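Putative amidohydrolase (Unidentified, PDB 3MKV) probably acts as a zinc-dependent prolidase of the amidohydrolase superfamily, hydrolysing dipeptides that end in proline. Local coordinates at residues Y272-A284 and I300-M314. Numbering follows the deposited sequence.
Sequences YVVPTLVTYDALA and IADVHGAGLHSIEIM. With SO4 (sulfate ion), chain L.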
loop_
_atom_site.group_PDB
_atom_site.type_symbol
_atom_site.label_atom_id
_atom_site.label_comp_id
_atom_site.label_asym_id
_atom_site.label_seq_id
_atom_site.Cartn_x
_atom_site.Cartn_y
_atom_site.Cartn_z
ATOM N N TYR A 272 29.892 6.964 -31.419
ATOM C CA TYR A 272 30.216 5.686 -32.048
ATOM C C TYR A 272 28.974 4.885 -32.368
ATOM O O TYR A 272 27.960 4.983 -31.665
ATOM C CB TYR A 272 31.077 4.824 -31.137
ATOM C CG TYR A 272 32.302 5.490 -30.559
ATOM C CD1 TYR A 272 33.567 5.172 -31.024
ATOM C CD2 TYR A 272 32.194 6.394 -29.514
ATOM C CE1 TYR A 272 34.697 5.761 -30.480
ATOM C CE2 TYR A 272 33.310 6.986 -28.964
ATOM C CZ TYR A 272 34.563 6.669 -29.456
ATOM O OH TYR A 272 35.690 7.258 -28.920
ATOM N N VAL A 273 29.059 4.081 -33.423
ATOM C CA VAL A 273 28.017 3.097 -33.707
ATOM C C VAL A 273 28.536 1.670 -33.564
ATOM O O VAL A 273 29.695 1.381 -33.854
ATOM C CB VAL A 273 27.373 3.283 -35.108
ATOM C CG1 VAL A 273 26.240 2.291 -35.286
ATOM C CG2 VAL A 273 26.840 4.705 -35.260
ATOM N N VAL A 274 27.666 0.786 -33.097
ATOM C CA VAL A 274 28.010 -0.620 -32.930
ATOM C C VAL A 274 26.986 -1.484 -33.653
ATOM O O VAL A 274 25.919 -1.794 -33.107
ATOM C CB VAL A 274 28.038 -1.044 -31.445
ATOM C CG1 VAL A 274 28.511 -2.481 -31.338
ATOM C CG2 VAL A 274 28.932 -0.109 -30.626
ATOM N N PRO A 275 27.315 -1.875 -34.892
ATOM C CA PRO A 275 26.474 -2.733 -35.713
ATOM C C PRO A 275 26.481 -4.129 -35.129
ATOM O O PRO A 275 27.492 -4.550 -34.568
ATOM C CB PRO A 275 27.194 -2.737 -37.077
ATOM C CG PRO A 275 28.174 -1.576 -37.018
ATOM C CD PRO A 275 28.561 -1.491 -35.578
ATOM N N THR A 276 25.378 -4.854 -35.265
ATOM C CA THR A 276 25.307 -6.208 -34.725
ATOM C C THR A 276 24.698 -7.169 -35.747
ATOM O O THR A 276 23.742 -7.894 -35.451
ATOM C CB THR A 276 24.521 -6.229 -33.394
ATOM O OG1 THR A 276 23.187 -5.731 -33.605
ATOM C CG2 THR A 276 25.220 -5.351 -32.351
ATOM N N LEU A 277 25.280 -7.167 -36.949
ATOM C CA LEU A 277 24.728 -7.866 -38.133
ATOM C C LEU A 277 24.474 -9.370 -37.984
ATOM O O LEU A 277 23.476 -9.893 -38.471
ATOM C CB LEU A 277 25.625 -7.627 -39.361
ATOM C CG LEU A 277 25.914 -6.168 -39.706
ATOM C CD1 LEU A 277 26.807 -6.056 -40.923
ATOM C CD2 LEU A 277 24.609 -5.421 -39.929
ATOM N N VAL A 278 25.387 -10.068 -37.331
ATOM C CA VAL A 278 25.291 -11.519 -37.231
ATOM C C VAL A 278 23.971 -11.966 -36.598
ATOM O O VAL A 278 23.427 -13.024 -36.935
ATOM C CB VAL A 278 26.482 -12.096 -36.434
ATOM C CG1 VAL A 278 26.503 -11.521 -35.014
ATOM C CG2 VAL A 278 26.445 -13.622 -36.437
ATOM N N THR A 279 23.454 -11.156 -35.681
ATOM C CA THR A 279 22.241 -11.519 -34.970
ATOM C C THR A 279 21.031 -11.575 -35.892
ATOM O O THR A 279 20.177 -12.448 -35.746
ATOM C CB THR A 279 21.948 -10.572 -33.799
ATOM O OG1 THR A 279 20.825 -11.071 -33.066
ATOM C CG2 THR A 279 21.642 -9.171 -34.302
ATOM N N TYR A 280 20.955 -10.652 -36.843
ATOM C CA TYR A 280 19.822 -10.636 -37.769
ATOM C C TYR A 280 19.820 -11.855 -38.693
ATOM O O TYR A 280 18.771 -12.465 -38.926
ATOM C CB TYR A 280 19.769 -9.310 -38.529
ATOM C CG TYR A 280 19.851 -8.153 -37.563
ATOM C CD1 TYR A 280 18.911 -8.022 -36.551
ATOM C CD2 TYR A 280 20.879 -7.218 -37.629
ATOM C CE1 TYR A 280 18.972 -6.988 -35.640
ATOM C CE2 TYR A 280 20.951 -6.171 -36.713
ATOM C CZ TYR A 280 19.987 -6.070 -35.720
ATOM O OH TYR A 280 20.018 -5.058 -34.787
ATOM N N ASP A 281 20.996 -12.225 -39.191
ATOM C CA ASP A 281 21.142 -13.432 -39.996
ATOM C C ASP A 281 20.687 -14.698 -39.259
ATOM O O ASP A 281 20.221 -15.654 -39.882
ATOM C CB ASP A 281 22.592 -13.593 -40.458
ATOM C CG ASP A 281 22.988 -12.564 -41.506
ATOM O OD1 ASP A 281 24.081 -12.711 -42.101
ATOM O OD2 ASP A 281 22.204 -11.612 -41.735
ATOM N N ALA A 282 20.831 -14.699 -37.937
ATOM C CA ALA A 282 20.480 -15.859 -37.121
ATOM C C ALA A 282 19.002 -15.887 -36.756
ATOM O O ALA A 282 18.388 -16.953 -36.723
ATOM C CB ALA A 282 21.331 -15.900 -35.861
ATOM N N LEU A 283 18.434 -14.724 -36.461
ATOM C CA LEU A 283 17.017 -14.652 -36.140
ATOM C C LEU A 283 16.189 -15.183 -37.306
ATOM O O LEU A 283 15.181 -15.868 -37.111
ATOM C CB LEU A 283 16.610 -13.217 -35.800
ATOM C CG LEU A 283 17.102 -12.668 -34.456
ATOM C CD1 LEU A 283 16.837 -11.177 -34.337
ATOM C CD2 LEU A 283 16.467 -13.433 -33.296
ATOM N N ALA A 284 16.629 -14.871 -38.521
ATOM C CA ALA A 284 15.951 -15.338 -39.724
ATOM C C ALA A 284 16.137 -16.843 -39.938
ATOM O O ALA A 284 15.187 -17.544 -40.270
ATOM C CB ALA A 284 16.435 -14.558 -40.940
ATOM N N ILE A 300 11.829 -9.096 -38.100
ATOM C CA ILE A 300 13.199 -9.239 -38.595
ATOM C C ILE A 300 13.441 -8.546 -39.942
ATOM O O ILE A 300 14.380 -7.758 -40.087
ATOM C CB ILE A 300 13.596 -10.726 -38.702
ATOM C CG1 ILE A 300 13.326 -11.438 -37.371
ATOM C CG2 ILE A 300 15.052 -10.863 -39.114
ATOM C CD1 ILE A 300 13.529 -12.937 -37.415
ATOM N N ALA A 301 12.588 -8.845 -40.920
ATOM C CA ALA A 301 12.796 -8.394 -42.292
ATOM C C ALA A 301 12.954 -6.878 -42.380
ATOM O O ALA A 301 13.606 -6.359 -43.292
ATOM C CB ALA A 301 11.656 -8.869 -43.185
ATOM N N ASP A 302 12.356 -6.178 -41.420
ATOM C CA ASP A 302 12.390 -4.719 -41.387
ATOM C C ASP A 302 13.815 -4.175 -41.472
ATOM O O ASP A 302 14.083 -3.234 -42.225
ATOM C CB ASP A 302 11.712 -4.190 -40.116
ATOM C CG ASP A 302 10.221 -4.505 -40.060
ATOM O OD1 ASP A 302 9.652 -4.474 -38.944
ATOM O OD2 ASP A 302 9.613 -4.779 -41.118
ATOM N N VAL A 303 14.724 -4.772 -40.703
ATOM C CA VAL A 303 16.078 -4.242 -40.559
ATOM C C VAL A 303 17.166 -5.134 -41.159
ATOM O O VAL A 303 18.246 -4.664 -41.494
ATOM C CB VAL A 303 16.423 -3.974 -39.065
ATOM C CG1 VAL A 303 15.365 -3.098 -38.423
ATOM C CG2 VAL A 303 16.576 -5.279 -38.292
ATOM N N HIS A 304 16.877 -6.420 -41.287
ATOM C CA HIS A 304 17.882 -7.411 -41.658
ATOM C C HIS A 304 18.633 -7.128 -42.965
ATOM O O HIS A 304 19.862 -7.229 -43.008
ATOM C CB HIS A 304 17.247 -8.805 -41.675
ATOM C CG HIS A 304 18.165 -9.883 -42.155
ATOM N ND1 HIS A 304 17.707 -11.100 -42.615
ATOM C CD2 HIS A 304 19.516 -9.924 -42.260
ATOM C CE1 HIS A 304 18.736 -11.849 -42.969
ATOM N NE2 HIS A 304 19.846 -11.158 -42.768
ATOM N N GLY A 305 17.903 -6.771 -44.025
ATOM C CA GLY A 305 18.508 -6.567 -45.344
ATOM C C GLY A 305 19.301 -5.281 -45.560
ATOM O O GLY A 305 20.093 -5.187 -46.501
ATOM N N ALA A 306 19.093 -4.289 -44.696
ATOM C CA ALA A 306 19.748 -2.989 -44.835
ATOM C C ALA A 306 21.101 -2.944 -44.125
ATOM O O ALA A 306 21.941 -2.071 -44.397
ATOM C CB ALA A 306 18.842 -1.898 -44.297
ATOM N N GLY A 307 21.302 -3.886 -43.208
ATOM C CA GLY A 307 22.500 -3.920 -42.375
ATOM C C GLY A 307 23.811 -3.862 -43.136
ATOM O O GLY A 307 24.668 -3.020 -42.854
ATOM N N LEU A 308 23.981 -4.763 -44.096
ATOM C CA LEU A 308 25.217 -4.802 -44.867
ATOM C C LEU A 308 25.500 -3.430 -45.486
ATOM O O LEU A 308 26.624 -2.935 -45.441
ATOM C CB LEU A 308 25.131 -5.885 -45.946
ATOM C CG LEU A 308 26.393 -6.682 -46.306
ATOM C CD1 LEU A 308 27.052 -7.284 -45.072
ATOM C CD2 LEU A 308 26.069 -7.777 -47.333
ATOM N N HIS A 309 24.470 -2.803 -46.041
ATOM C CA HIS A 309 24.642 -1.501 -46.677
ATOM C C HIS A 309 24.924 -0.350 -45.688
ATOM O O HIS A 309 25.662 0.589 -46.014
ATOM C CB HIS A 309 23.441 -1.177 -47.580
ATOM C CG HIS A 309 23.545 0.150 -48.270
ATOM N ND1 HIS A 309 24.605 0.484 -49.084
ATOM C CD2 HIS A 309 22.717 1.222 -48.271
ATOM C CE1 HIS A 309 24.431 1.708 -49.553
ATOM N NE2 HIS A 309 23.291 2.177 -49.076
ATOM N N SER A 310 24.333 -0.421 -44.496
ATOM C CA SER A 310 24.555 0.605 -43.463
ATOM C C SER A 310 26.034 0.814 -43.193
ATOM O O SER A 310 26.471 1.937 -42.941
ATOM C CB SER A 310 23.834 0.251 -42.153
ATOM O OG SER A 310 24.323 -0.962 -41.587
ATOM N N ILE A 311 26.797 -0.278 -43.247
ATOM C CA ILE A 311 28.246 -0.241 -43.031
ATOM C C ILE A 311 28.938 0.670 -44.045
ATOM O O ILE A 311 29.783 1.501 -43.684
ATOM C CB ILE A 311 28.868 -1.657 -43.111
ATOM C CG1 ILE A 311 28.188 -2.607 -42.119
ATOM C CG2 ILE A 311 30.370 -1.604 -42.860
ATOM C CD1 ILE A 311 28.273 -2.150 -40.672
ATOM N N GLU A 312 28.574 0.503 -45.314
ATOM C CA GLU A 312 29.113 1.327 -46.397
ATOM C C GLU A 312 28.801 2.794 -46.144
ATOM O O GLU A 312 29.681 3.648 -46.243
ATOM C CB GLU A 312 28.523 0.883 -47.741
ATOM C CG GLU A 312 28.878 -0.546 -48.145
ATOM C CD GLU A 312 27.913 -1.123 -49.177
ATOM O OE1 GLU A 312 26.970 -0.406 -49.574
ATOM O OE2 GLU A 312 28.091 -2.294 -49.581
ATOM N N ILE A 313 27.538 3.072 -45.811
ATOM C CA ILE A 313 27.092 4.412 -45.438
ATOM C C ILE A 313 27.916 5.012 -44.295
ATOM O O ILE A 313 28.293 6.187 -44.337
ATOM C CB ILE A 313 25.582 4.415 -45.043
ATOM C CG1 ILE A 313 24.700 4.207 -46.277
ATOM C CG2 ILE A 313 25.191 5.706 -44.303
ATOM C CD1 ILE A 313 23.216 4.120 -45.955
ATOM N N MET A 314 28.204 4.208 -43.276
ATOM C CA MET A 314 28.892 4.722 -42.088
ATOM C C MET A 314 30.367 4.954 -42.346
ATOM O O MET A 314 30.958 5.896 -41.813
ATOM C CB MET A 314 28.685 3.800 -40.879
ATOM C CG MET A 314 27.341 3.998 -40.172
ATOM S SD MET A 314 27.035 2.860 -38.801
ATOM C CE MET A 314 26.657 1.330 -39.647
HETATM S S SO4 L . 35.447 9.824 -26.683
HETATM O O1 SO4 L . 35.540 8.399 -26.377
HETATM O O2 SO4 L . 36.657 10.497 -26.250
HETATM O O3 SO4 L . 35.278 9.986 -28.122
HETATM O O4 SO4 L . 34.312 10.412 -25.974
#
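D281 OD2 accepts a weak hydrogen bond from H304 NE2, the two atoms 2.6 Å apart. The N-H...O angle is only 127°, and the carboxylate and imidazole planes are turned 61° against each other. With CG anti to the backbone N, the H304 ring comes alongside helix 277-284, one face over the carbonyl oxygen of Y280 and CD2 3.8 Å from Y280 CB. Y280 itself meets V303, whose CG2 lies over one face of the tyrosine ring, 4.2 Å from its centroid and close to the ring normal, a CH-pi contact. The OH is hydrogen-bonded to Y236 OH, and the side chain lies about 6 Å from a zinc ion at its nearest, consistent with a place beside the metal site. The geometry fits the TIM barrel of the amidohydrolase family: strand 272-274 pairs in parallel with 251-254, and the chain later returns through two short helices, of which 307-314 runs nearly antiparallel to helix 277-284 (167°) while 300-304 is inclined further. L277 fills the middle of the interface. Its CD2 sits 3.6 Å from G307 CA, where the bare glycine backbone admits the methyl, while CD1 meets I311 CG1 tip to tip; helix 337-343 covers L277 as well. Beyond it, the I311 CD1 methyl packs against P275 CG at 3.7 Å. M314 crosses V273 at about a right angle, SD 3.6 Å from V273 CG1, and the bend at chi3 turns M314 CE toward P275 CG (4.2 Å). At the other end I300 CD1 reaches L283 CB at 3.5 Å.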